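Local coordinates for protein formyltransferase PseJ (PDB 6EDK) that belongs to the formyltransferase family and holds the ligand 1YA in a pocket beside a mixed beta sheet, at residues Phe111-Pro116 and Ser184-Lys189; Asp105-Ser110 and Asp145-Thr150; Ala90-Ile95 and Gly127-Glu132. All blocks are in the same frame, centred on the assembly; numbering follows the deposited sequence.

Contact 1. Residues Phe111-Pro116 and Ser184-Lys189. With 1YA (N-{4-[{[(6S)-2-amino-4-oxo-3,4,5,6,7,8-hexahydropteridin-6-yl]methyl}(formyl)amino]benzoyl}-L-glutamic acid), chain D.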
loop_
_atom_site.group_PDB
_atom_site.type_symbol
_atom_site.label_atom_id
_atom_site.label_comp_id
_atom_site.label_asym_id
_atom_site.label_seq_id
_atom_site.Cartn_x
_atom_site.Cartn_y
_atom_site.Cartn_z
ATOM N N PHE A 111 -7.758 12.269 7.976
ATOM C CA PHE A 111 -8.383 13.050 9.045
ATOM C C PHE A 111 -8.380 14.541 8.732
ATOM O O PHE A 111 -9.428 15.205 8.859
ATOM C CB PHE A 111 -7.676 12.778 10.361
ATOM C CG PHE A 111 -7.994 11.441 10.890
ATOM C CD1 PHE A 111 -9.192 11.224 11.509
ATOM C CD2 PHE A 111 -7.148 10.386 10.699
ATOM C CE1 PHE A 111 -9.527 9.962 11.962
ATOM C CE2 PHE A 111 -7.485 9.134 11.165
ATOM C CZ PHE A 111 -8.689 8.929 11.779
ATOM N N LEU A 112 -7.235 15.057 8.264
ATOM C CA LEU A 112 -7.157 16.476 7.941
ATOM C C LEU A 112 -8.208 16.885 6.920
ATOM O O LEU A 112 -8.808 17.963 7.037
ATOM C CB LEU A 112 -5.765 16.822 7.426
ATOM C CG LEU A 112 -4.641 16.737 8.453
ATOM C CD1 LEU A 112 -3.319 16.928 7.766
ATOM C CD2 LEU A 112 -4.800 17.726 9.586
ATOM N N GLU A 113 -8.463 16.053 5.911
ATOM C CA GLU A 113 -9.413 16.358 4.849
ATOM C C GLU A 113 -10.719 15.594 4.999
ATOM O O GLU A 113 -11.569 15.688 4.114
ATOM C CB GLU A 113 -8.765 16.104 3.478
ATOM C CG GLU A 113 -7.709 17.173 3.152
ATOM C CD GLU A 113 -6.951 16.965 1.873
ATOM O OE1 GLU A 113 -7.079 15.902 1.217
ATOM O OE2 GLU A 113 -6.191 17.880 1.496
ATOM N N ASP A 114 -10.911 14.886 6.121
ATOM C CA ASP A 114 -12.127 14.178 6.505
ATOM C C ASP A 114 -12.629 13.329 5.333
ATOM O O ASP A 114 -13.762 13.434 4.889
ATOM C CB ASP A 114 -13.211 15.160 7.030
ATOM C CG ASP A 114 -14.385 14.460 7.733
ATOM O OD1 ASP A 114 -14.279 13.297 8.164
ATOM O OD2 ASP A 114 -15.468 15.087 7.879
ATOM N N SER A 115 -11.744 12.443 4.846
ATOM C CA SER A 115 -12.022 11.632 3.687
ATOM C C SER A 115 -12.387 10.204 4.102
ATOM O O SER A 115 -12.342 9.832 5.266
ATOM C CB SER A 115 -10.767 11.626 2.789
ATOM O OG SER A 115 -9.846 10.679 3.396
ATOM N N PRO A 116 -12.807 9.377 3.174
ATOM C CA PRO A 116 -12.963 7.967 3.512
ATOM C C PRO A 116 -11.635 7.386 3.998
ATOM O O PRO A 116 -10.543 7.826 3.600
ATOM C CB PRO A 116 -13.404 7.324 2.183
ATOM C CG PRO A 116 -13.802 8.510 1.309
ATOM C CD PRO A 116 -13.100 9.706 1.766
ATOM N N SER A 184 -7.737 12.052 -4.129
ATOM C CA SER A 184 -6.746 13.072 -3.724
ATOM C C SER A 184 -5.335 12.484 -3.764
ATOM O O SER A 184 -5.157 11.274 -3.845
ATOM C CB SER A 184 -7.032 13.607 -2.347
ATOM O OG SER A 184 -7.102 12.545 -1.408
ATOM N N TYR A 185 -4.343 13.364 -3.703
ATOM C CA TYR A 185 -2.935 12.999 -3.732
ATOM C C TYR A 185 -2.146 13.965 -2.875
ATOM O O TYR A 185 -2.452 15.165 -2.895
ATOM C CB TYR A 185 -2.382 13.025 -5.143
ATOM C CG TYR A 185 -0.862 12.853 -5.156
ATOM C CD1 TYR A 185 -0.296 11.602 -5.120
ATOM C CD2 TYR A 185 -0.009 13.958 -5.181
ATOM C CE1 TYR A 185 1.079 11.432 -5.111
ATOM C CE2 TYR A 185 1.361 13.799 -5.176
ATOM C CZ TYR A 185 1.907 12.535 -5.150
ATOM O OH TYR A 185 3.282 12.350 -5.149
ATOM N N HIS A 186 -1.175 13.447 -2.101
ATOM C CA HIS A 186 -0.319 14.280 -1.278
ATOM C C HIS A 186 1.137 13.848 -1.410
ATOM O O HIS A 186 1.443 12.684 -1.586
ATOM C CB HIS A 186 -0.708 14.265 0.208
ATOM C CG HIS A 186 -2.158 14.522 0.425
ATOM N ND1 HIS A 186 -3.108 13.521 0.383
ATOM C CD2 HIS A 186 -2.827 15.680 0.624
ATOM C CE1 HIS A 186 -4.305 14.057 0.573
ATOM N NE2 HIS A 186 -4.167 15.362 0.699
ATOM N N LYS A 187 2.035 14.815 -1.313
ATOM C CA LYS A 187 3.469 14.608 -1.184
ATOM C C LYS A 187 3.851 14.703 0.287
ATOM O O LYS A 187 3.114 15.257 1.120
ATOM C CB LYS A 187 4.280 15.676 -1.952
ATOM C CG LYS A 187 3.932 15.886 -3.396
ATOM C CD LYS A 187 4.265 17.336 -3.819
ATOM C CE LYS A 187 4.839 17.433 -5.238
ATOM N NZ LYS A 187 3.996 16.820 -6.324
ATOM N N LEU A 188 5.051 14.203 0.599
ATOM C CA LEU A 188 5.489 14.195 1.991
ATOM C C LEU A 188 5.523 15.592 2.590
ATOM O O LEU A 188 5.214 15.772 3.768
ATOM C CB LEU A 188 6.866 13.533 2.082
ATOM C CG LEU A 188 7.211 12.888 3.421
ATOM C CD1 LEU A 188 6.378 11.641 3.682
ATOM C CD2 LEU A 188 8.711 12.547 3.469
ATOM N N LYS A 189 5.848 16.602 1.789
ATOM C CA LYS A 189 6.013 17.941 2.330
ATOM C C LYS A 189 4.698 18.647 2.609
ATOM O O LYS A 189 4.702 19.620 3.361
ATOM C CB LYS A 189 6.879 18.766 1.373
ATOM C CG LYS A 189 8.397 18.453 1.462
ATOM C CD LYS A 189 9.087 19.128 2.678
ATOM C CE LYS A 189 8.743 20.621 2.779
ATOM N NZ LYS A 189 9.739 21.416 3.533
HETATM N N1 1YA D . 5.895 2.887 -8.026
HETATM C C2 1YA D . 4.909 3.047 -9.118
HETATM N NA2 1YA D . 5.355 3.272 -10.482
HETATM N N3 1YA D . 3.420 2.946 -8.897
HETATM C C4 1YA D . 2.872 2.748 -7.548
HETATM O O4 1YA D . 1.665 2.692 -7.435
HETATM C C4A 1YA D . 3.870 2.600 -6.450
HETATM N N5 1YA D . 3.412 2.336 -5.183
HETATM C C6 1YA D . 4.433 2.675 -4.064
HETATM C C7 1YA D . 5.711 2.248 -4.289
HETATM N N8 1YA D . 6.305 2.502 -5.716
HETATM C C8A 1YA D . 5.400 2.636 -6.694
HETATM C C9 1YA D . 4.363 4.213 -3.931
HETATM N N10 1YA D . 5.181 4.733 -2.819
HETATM C C11 1YA D . 7.401 8.284 -3.444
HETATM C C12 1YA D . 8.082 7.128 -3.099
HETATM C C13 1YA D . 7.365 5.952 -2.907
HETATM C C14 1YA D . 5.989 5.967 -3.046
HETATM C C15 1YA D . 5.314 7.127 -3.379
HETATM C C16 1YA D . 6.029 8.296 -3.578
HETATM C C17 1YA D . 8.154 9.622 -3.650
HETATM N N 1YA D . 7.527 10.779 -2.961
HETATM C CA 1YA D . 8.067 12.162 -3.002
HETATM C CB 1YA D . 7.928 12.745 -4.431
HETATM C CG 1YA D . 6.870 12.015 -5.274
HETATM C CD 1YA D . 6.461 12.818 -6.522
HETATM O OE1 1YA D . 5.459 12.465 -7.204
HETATM O OE2 1YA D . 7.128 13.829 -6.864
HETATM C CT 1YA D . 7.311 13.023 -1.956
HETATM O O2 1YA D . 6.355 12.554 -1.268
HETATM O O1 1YA D . 7.646 14.218 -1.768
HETATM C C18 1YA D . 5.180 4.140 -1.490
HETATM O O5 1YA D . 4.538 3.171 -1.261
HETATM O O 1YA D . 9.149 9.684 -4.280
HETATM O O HOH W 1 -8.048 13.485 0.943
#
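Glu113 turns CG anti to its carbonyl carbon (chi1 -72°) and then runs extended, while His186, with chi1 -50°, swings its ring off strand 185-186, and the two side chains meet from opposite directions. His186 NE2 donates to Glu113 OE1 at 3.0 Å; the oxygen lies in the ring plane, yet the donor reaches it from above the carboxylate plane, 45° out of it. A weak second branch runs from His186 NE2 to Glu113 OE2 at 3.3 Å. Glu113 OE1 also accepts from a water at 2.6 Å, which lies 2.7 Å from Ser184 OG, a small hydroxyl that Asn101 N also bonds. Glutamate suits this place because its length spans the gap from the helix end, and histidine because its flat ring can stack on Trp109 while its N-H points outward in the ring plane to Glu113. Beyond the ring, the chain turns to the ligand: Leu188 N donates to 1YA O2 at 2.8 Å. Just past Glu113, helix 106-112 ends in a Schellman motif, with Asp114 at positive phi and Ser115 N turned back to Ser110 O. The pair is a His-carboxylate hydrogen bond that ties the end of helix 106-112 to a segment lining the 1YA pocket.

Contact 2. Residues Asp105-Ser110 and Asp145-Thr150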
loop_
_atom_site.group_PDB
_atom_site.type_symbol
_atom_site.label_atom_id
_atom_site.label_comp_id
_atom_site.label_asym_id
_atom_site.label_seq_id
_atom_site.Cartn_x
_atom_site.Cartn_y
_atom_site.Cartn_z
ATOM N N ASP A 105 1.572 9.950 3.731
ATOM C CA ASP A 105 0.830 10.194 4.962
ATOM C C ASP A 105 -0.690 10.024 4.795
ATOM O O ASP A 105 -1.473 10.853 5.246
ATOM C CB ASP A 105 1.138 11.581 5.489
ATOM C CG ASP A 105 2.640 11.792 5.683
ATOM O OD1 ASP A 105 3.253 10.953 6.352
ATOM O OD2 ASP A 105 3.183 12.783 5.162
ATOM N N PRO A 106 -1.136 8.924 4.182
ATOM C CA PRO A 106 -2.566 8.837 3.920
ATOM C C PRO A 106 -3.406 8.827 5.182
ATOM O O PRO A 106 -4.518 9.367 5.163
ATOM C CB PRO A 106 -2.741 7.542 3.127
ATOM C CG PRO A 106 -1.465 6.750 3.451
ATOM C CD PRO A 106 -0.385 7.799 3.625
ATOM N N ASN A 107 -2.919 8.232 6.273
ATOM C CA ASN A 107 -3.739 8.190 7.484
ATOM C C ASN A 107 -3.979 9.595 8.002
ATOM O O ASN A 107 -5.107 9.977 8.326
ATOM C CB ASN A 107 -3.050 7.325 8.529
ATOM C CG ASN A 107 -3.838 7.173 9.819
ATOM O OD1 ASN A 107 -5.030 6.815 9.823
ATOM N ND2 ASN A 107 -3.164 7.417 10.937
ATOM N N LEU A 108 -2.908 10.371 8.125
ATOM C CA LEU A 108 -3.074 11.760 8.574
ATOM C C LEU A 108 -4.010 12.545 7.659
ATOM O O LEU A 108 -4.924 13.220 8.133
ATOM C CB LEU A 108 -1.709 12.413 8.660
ATOM C CG LEU A 108 -1.738 13.947 8.981
ATOM C CD1 LEU A 108 -2.322 14.152 10.353
ATOM C CD2 LEU A 108 -0.264 14.409 8.945
ATOM N N TRP A 109 -3.817 12.459 6.353
ATOM C CA TRP A 109 -4.633 13.254 5.440
ATOM C C TRP A 109 -6.086 12.830 5.434
ATOM O O TRP A 109 -6.976 13.668 5.184
ATOM C CB TRP A 109 -4.075 13.195 4.027
ATOM C CG TRP A 109 -2.903 14.051 3.894
ATOM C CD1 TRP A 109 -1.609 13.664 3.809
ATOM C CD2 TRP A 109 -2.914 15.472 3.874
ATOM N NE1 TRP A 109 -0.783 14.786 3.734
ATOM C CE2 TRP A 109 -1.574 15.903 3.789
ATOM C CE3 TRP A 109 -3.944 16.437 3.941
ATOM C CZ2 TRP A 109 -1.216 17.277 3.744
ATOM C CZ3 TRP A 109 -3.580 17.797 3.901
ATOM C CH2 TRP A 109 -2.214 18.183 3.812
ATOM N N SER A 110 -6.366 11.534 5.736
ATOM C CA SER A 110 -7.736 11.101 5.833
ATOM C C SER A 110 -8.468 11.816 6.953
ATOM O O SER A 110 -9.677 12.010 6.863
ATOM C CB SER A 110 -7.815 9.580 6.010
ATOM O OG SER A 110 -7.565 9.174 7.345
ATOM N N ASP A 145 -9.646 7.721 19.267
ATOM C CA ASP A 145 -8.470 7.233 18.541
ATOM C C ASP A 145 -7.381 8.309 18.450
ATOM O O ASP A 145 -7.634 9.543 18.433
ATOM C CB ASP A 145 -8.833 6.830 17.114
ATOM C CG ASP A 145 -9.133 5.402 16.957
ATOM O OD1 ASP A 145 -8.480 4.579 17.621
ATOM O OD2 ASP A 145 -10.038 5.091 16.174
ATOM N N THR A 146 -6.150 7.826 18.234
ATOM C CA THR A 146 -5.002 8.664 17.961
ATOM C C THR A 146 -4.437 8.303 16.578
ATOM O O THR A 146 -4.870 7.359 15.976
ATOM C CB THR A 146 -3.937 8.446 19.028
ATOM O OG1 THR A 146 -3.538 7.081 18.970
ATOM C CG2 THR A 146 -4.493 8.762 20.429
ATOM N N LEU A 147 -3.480 9.080 16.070
ATOM C CA LEU A 147 -2.842 8.666 14.826
ATOM C C LEU A 147 -2.192 7.304 14.982
ATOM O O LEU A 147 -2.202 6.532 14.043
ATOM C CB LEU A 147 -1.793 9.669 14.360
ATOM C CG LEU A 147 -2.412 11.011 13.910
ATOM C CD1 LEU A 147 -1.309 12.031 13.688
ATOM C CD2 LEU A 147 -3.278 10.894 12.659
ATOM N N ARG A 148 -1.607 7.014 16.145
ATOM C CA ARG A 148 -1.002 5.698 16.345
ATOM C C ARG A 148 -2.035 4.599 16.236
ATOM O O ARG A 148 -1.796 3.590 15.614
ATOM C CB ARG A 148 -0.336 5.604 17.709
ATOM C CG ARG A 148 0.438 4.309 17.944
ATOM C CD ARG A 148 0.971 4.199 19.377
ATOM N NE ARG A 148 1.940 5.264 19.699
ATOM C CZ ARG A 148 3.195 5.271 19.264
ATOM N NH1 ARG A 148 3.623 4.302 18.481
ATOM N NH2 ARG A 148 4.010 6.260 19.596
ATOM N N THR A 149 -3.160 4.739 16.947
ATOM C CA THR A 149 -4.109 3.633 16.987
ATOM C C THR A 149 -4.786 3.435 15.646
ATOM O O THR A 149 -5.015 2.285 15.266
ATOM C CB THR A 149 -5.185 3.789 18.107
ATOM O OG1 THR A 149 -5.925 5.017 18.027
ATOM C CG2 THR A 149 -4.477 3.733 19.492
ATOM N N THR A 150 -5.034 4.525 14.890
ATOM C CA THR A 150 -5.618 4.388 13.549
ATOM C C THR A 150 -4.601 3.823 12.568
ATOM O O THR A 150 -4.946 2.927 11.815
ATOM C CB THR A 150 -6.141 5.697 13.015
ATOM O OG1 THR A 150 -5.143 6.728 13.099
ATOM C CG2 THR A 150 -7.304 6.183 13.922
#
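Asn107 reaches across from helix 106-112 to Thr150 on helix 147-169, in a buried helix-to-helix contact next to the capping box that starts the second helix. In that box Thr149 N donates to Thr146 OG1 at 3.1 Å and Thr146 N to Thr149 OG1 at 2.8 Å, a role threonine suits because its short hydroxyl can bond so close to the main chain. The tight part is polar. With CG anti to the backbone N (chi1 -178°), Asn107 meets the Thr150 side chain at about a right angle, and the amide also bonds a sulfonate oxygen of a bound MES, probably from the crystallisation liquor. Beside it the packing is looser and apolar: Leu108 CD1 and Leu147 CD1 approach to 4.1 Å, their methyl ends just touching. The solvent side belongs to Arg148, whose CB points away from helix 106-112 and whose long chain carries NE to a salt bridge with Asp203. In Thr149, whose CB also points away from helix 106-112, the hydroxyl OG1 donates to Asp145 OD1. The one clear hydrogen bond between the two segments is Asn107 ND2 to Thr150 OG1, 3.0 Å long with an N-H...O angle of 155°, the acceptor lying in the amide plane.

Contact 3. Residues Ala90-Ile95 and Gly127-Glu132. With 1YA (N-{4-[{[(6S)-2-amino-4-oxo-3,4,5,6,7,8-hexahydropteridin-6-yl]methyl}(formyl)amino]benzoyl}-L-glutamic acid), chain D.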
loop_
_atom_site.group_PDB
_atom_site.type_symbol
_atom_site.label_atom_id
_atom_site.label_comp_id
_atom_site.label_asym_id
_atom_site.label_seq_id
_atom_site.Cartn_x
_atom_site.Cartn_y
_atom_site.Cartn_z
ATOM N N ALA A 90 2.395 -7.240 -10.675
ATOM C CA ALA A 90 2.976 -6.416 -9.620
ATOM C C ALA A 90 1.857 -5.664 -8.876
ATOM O O ALA A 90 1.121 -4.899 -9.499
ATOM C CB ALA A 90 3.932 -5.405 -10.175
ATOM N N ILE A 91 1.800 -5.831 -7.556
ATOM C CA ILE A 91 0.763 -5.213 -6.733
ATOM C C ILE A 91 1.406 -4.388 -5.635
ATOM O O ILE A 91 2.527 -4.642 -5.249
ATOM C CB ILE A 91 -0.185 -6.213 -6.117
ATOM C CG1 ILE A 91 0.464 -7.109 -5.058
ATOM C CG2 ILE A 91 -0.898 -7.071 -7.141
ATOM C CD1 ILE A 91 -0.411 -8.115 -4.502
ATOM N N ASN A 92 0.629 -3.457 -5.050
ATOM C CA ASN A 92 1.105 -2.600 -3.981
ATOM C C ASN A 92 -0.010 -2.587 -2.904
ATOM O O ASN A 92 -1.209 -2.683 -3.267
ATOM C CB ASN A 92 1.339 -1.188 -4.456
ATOM C CG ASN A 92 1.870 -0.258 -3.364
ATOM O OD1 ASN A 92 2.900 -0.511 -2.766
ATOM N ND2 ASN A 92 1.161 0.856 -3.119
ATOM N N LEU A 93 0.421 -2.578 -1.649
ATOM C CA LEU A 93 -0.433 -2.476 -0.441
ATOM C C LEU A 93 -0.338 -1.065 0.111
ATOM O O LEU A 93 0.708 -0.642 0.637
ATOM C CB LEU A 93 -0.002 -3.470 0.638
ATOM C CG LEU A 93 -0.356 -4.926 0.460
ATOM C CD1 LEU A 93 -0.030 -5.520 -0.896
ATOM C CD2 LEU A 93 0.260 -5.786 1.541
ATOM N N HIS A 94 -1.455 -0.306 0.029
ATOM C CA HIS A 94 -1.499 1.113 0.347
ATOM C C HIS A 94 -2.585 1.332 1.389
ATOM O O HIS A 94 -3.707 0.899 1.180
ATOM C CB HIS A 94 -1.846 1.917 -0.917
ATOM C CG HIS A 94 -1.847 3.381 -0.726
ATOM N ND1 HIS A 94 -0.708 4.088 -0.430
ATOM C CD2 HIS A 94 -2.851 4.287 -0.782
ATOM C CE1 HIS A 94 -1.010 5.367 -0.277
ATOM N NE2 HIS A 94 -2.307 5.513 -0.487
ATOM N N ILE A 95 -2.253 1.997 2.469
ATOM C CA ILE A 95 -3.204 2.159 3.565
ATOM C C ILE A 95 -4.055 3.413 3.412
ATOM O O ILE A 95 -4.218 4.201 4.359
ATOM C CB ILE A 95 -2.517 2.082 4.912
ATOM C CG1 ILE A 95 -1.373 3.066 5.065
ATOM C CG2 ILE A 95 -2.064 0.622 5.197
ATOM C CD1 ILE A 95 -0.967 3.298 6.534
ATOM N N GLY A 127 2.022 5.588 -12.655
ATOM C CA GLY A 127 1.811 6.631 -11.679
ATOM C C GLY A 127 1.836 6.124 -10.247
ATOM O O GLY A 127 1.837 4.915 -10.004
ATOM N N LEU A 128 1.835 7.070 -9.298
ATOM C CA LEU A 128 1.890 6.741 -7.870
ATOM C C LEU A 128 0.490 6.427 -7.344
ATOM O O LEU A 128 -0.352 7.330 -7.218
ATOM C CB LEU A 128 2.475 7.891 -7.066
ATOM C CG LEU A 128 3.837 8.409 -7.519
ATOM C CD1 LEU A 128 4.372 9.427 -6.511
ATOM C CD2 LEU A 128 4.799 7.229 -7.702
ATOM N N ASP A 129 0.261 5.157 -6.981
ATOM C CA ASP A 129 -0.971 4.686 -6.335
ATOM C C ASP A 129 -2.181 4.873 -7.218
ATOM O O ASP A 129 -3.277 4.919 -6.737
ATOM C CB ASP A 129 -1.192 5.382 -4.973
ATOM C CG ASP A 129 -0.033 5.151 -4.011
ATOM O OD1 ASP A 129 0.533 4.023 -4.027
ATOM O OD2 ASP A 129 0.324 6.080 -3.237
ATOM N N THR A 130 -1.975 4.919 -8.553
ATOM C CA THR A 130 -3.033 5.112 -9.532
ATOM C C THR A 130 -3.505 3.840 -10.227
ATOM O O THR A 130 -4.527 3.880 -10.933
ATOM C CB THR A 130 -2.563 6.122 -10.601
ATOM O OG1 THR A 130 -1.207 5.828 -10.956
ATOM C CG2 THR A 130 -2.579 7.512 -10.062
ATOM N N GLY A 131 -2.838 2.695 -10.027
ATOM C CA GLY A 131 -3.197 1.468 -10.732
ATOM C C GLY A 131 -4.568 0.874 -10.395
ATOM O O GLY A 131 -5.309 1.332 -9.516
ATOM N N GLU A 132 -4.893 -0.215 -11.092
ATOM C CA GLU A 132 -6.223 -0.823 -10.980
ATOM C C GLU A 132 -6.451 -1.452 -9.600
ATOM O O GLU A 132 -5.553 -2.015 -8.996
ATOM C CB GLU A 132 -6.424 -1.911 -12.029
ATOM C CG GLU A 132 -6.586 -1.362 -13.443
ATOM C CD GLU A 132 -6.850 -2.475 -14.443
ATOM O OE1 GLU A 132 -6.004 -3.410 -14.524
ATOM O OE2 GLU A 132 -7.912 -2.422 -15.118
HETATM N N1 1YA D . 5.895 2.887 -8.026
HETATM C C2 1YA D . 4.909 3.047 -9.118
HETATM N NA2 1YA D . 5.355 3.272 -10.482
HETATM N N3 1YA D . 3.420 2.946 -8.897
HETATM C C4 1YA D . 2.872 2.748 -7.548
HETATM O O4 1YA D . 1.665 2.692 -7.435
HETATM C C4A 1YA D . 3.870 2.600 -6.450
HETATM N N5 1YA D . 3.412 2.336 -5.183
HETATM C C6 1YA D . 4.433 2.675 -4.064
HETATM C C7 1YA D . 5.711 2.248 -4.289
HETATM N N8 1YA D . 6.305 2.502 -5.716
HETATM C C8A 1YA D . 5.400 2.636 -6.694
HETATM C C9 1YA D . 4.363 4.213 -3.931
HETATM N N10 1YA D . 5.181 4.733 -2.819
HETATM C C11 1YA D . 7.401 8.284 -3.444
HETATM C C12 1YA D . 8.082 7.128 -3.099
HETATM C C13 1YA D . 7.365 5.952 -2.907
HETATM C C14 1YA D . 5.989 5.967 -3.046
HETATM C C15 1YA D . 5.314 7.127 -3.379
HETATM C C16 1YA D . 6.029 8.296 -3.578
HETATM C C17 1YA D . 8.154 9.622 -3.650
HETATM N N 1YA D . 7.527 10.779 -2.961
HETATM C CA 1YA D . 8.067 12.162 -3.002
HETATM C CB 1YA D . 7.928 12.745 -4.431
HETATM C CG 1YA D . 6.870 12.015 -5.274
HETATM C CD 1YA D . 6.461 12.818 -6.522
HETATM O OE1 1YA D . 5.459 12.465 -7.204
HETATM O OE2 1YA D . 7.128 13.829 -6.864
HETATM C CT 1YA D . 7.311 13.023 -1.956
HETATM O O2 1YA D . 6.355 12.554 -1.268
HETATM O O1 1YA D . 7.646 14.218 -1.768
HETATM C C18 1YA D . 5.180 4.140 -1.490
HETATM O O5 1YA D . 4.538 3.171 -1.261
HETATM O O 1YA D . 9.149 9.684 -4.280
HETATM O O HOH W 2 1.576 3.052 -1.504
#
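His94 and Asp129 bring their backbones to 7.6 Å, CA to CA, where strand 90-94 runs past a loop that turns at Asp129 through positive phi (63°). Asn92 and His94, two residues apart on the strand, both direct their side chains at this loop. The Asp129 carboxylate lies over one face of the His94 imidazole, displaced toward the rim, with Asp129 OD2 3.3 Å from His94 CE1 and the two planes 33° apart. CG of His94 stands anti to the backbone N (chi1 -177°), which carries the ring out from the strand as far as the acid. Its NE2 is bonded to Asn101 O, and Asp129 OD2 accepts from Gly103 N, so neighbouring backbone fixes both groups. The Asn92 amide lies beside the carboxylate in a nearly parallel plane and close to the pterin part of 1YA. A water 2.7 Å from His94 ND1 also lies 2.9 Å from Asp129 OD1 and 3.0 Å from 1YA O5, the formyl oxygen; it has more acceptors in reach than protons, so its donation is probably shared.

The loop also grips the ligand by its backbone. Asp129 N donates to 1YA O4 at 2.9 Å, and 1YA N3 makes a weak bond to Gly127 O. Leu128 sets CD1 3.6 Å from 1YA C16, an apolar neighbour suited to the benzoyl ring. Glycine fits position 127 because Thr130 OG1, bonded to Asp125, occupies the place where a CB would stand. The Asn-His-Asp trio recalls the one that marks the active site in formyltransferases. Its chemistry implies a buried polar cluster that, through one bridging water, probably holds the formyl oxygen of 1YA in a defined orientation.

Overall arrangement
Along the chain the six segments interleave: 90-95, 105-110, 111-116, 127-132, 145-150, then 184-189, so every pair of contacts crosses. Contacts 1 and 2 share helix 106-112 and have centres about 10 Å apart; Phe111 CZ packs on Thr150 CG2 between them. Contact 3 lies near the middle of the chain, on strand 90-94 of the mixed six-stranded sheet, with its centre about 16 Å from that of contact 1 and 19 Å from that of contact 2. Pro106 packs against Ile95 and His94, joining contacts 2 and 3. Contacts 1 and 3 both touch 1YA, contact 1 at its glutamate end, contact 3 mainly at its pterin and formyl groups, so segments distant in sequence combine to build one pocket.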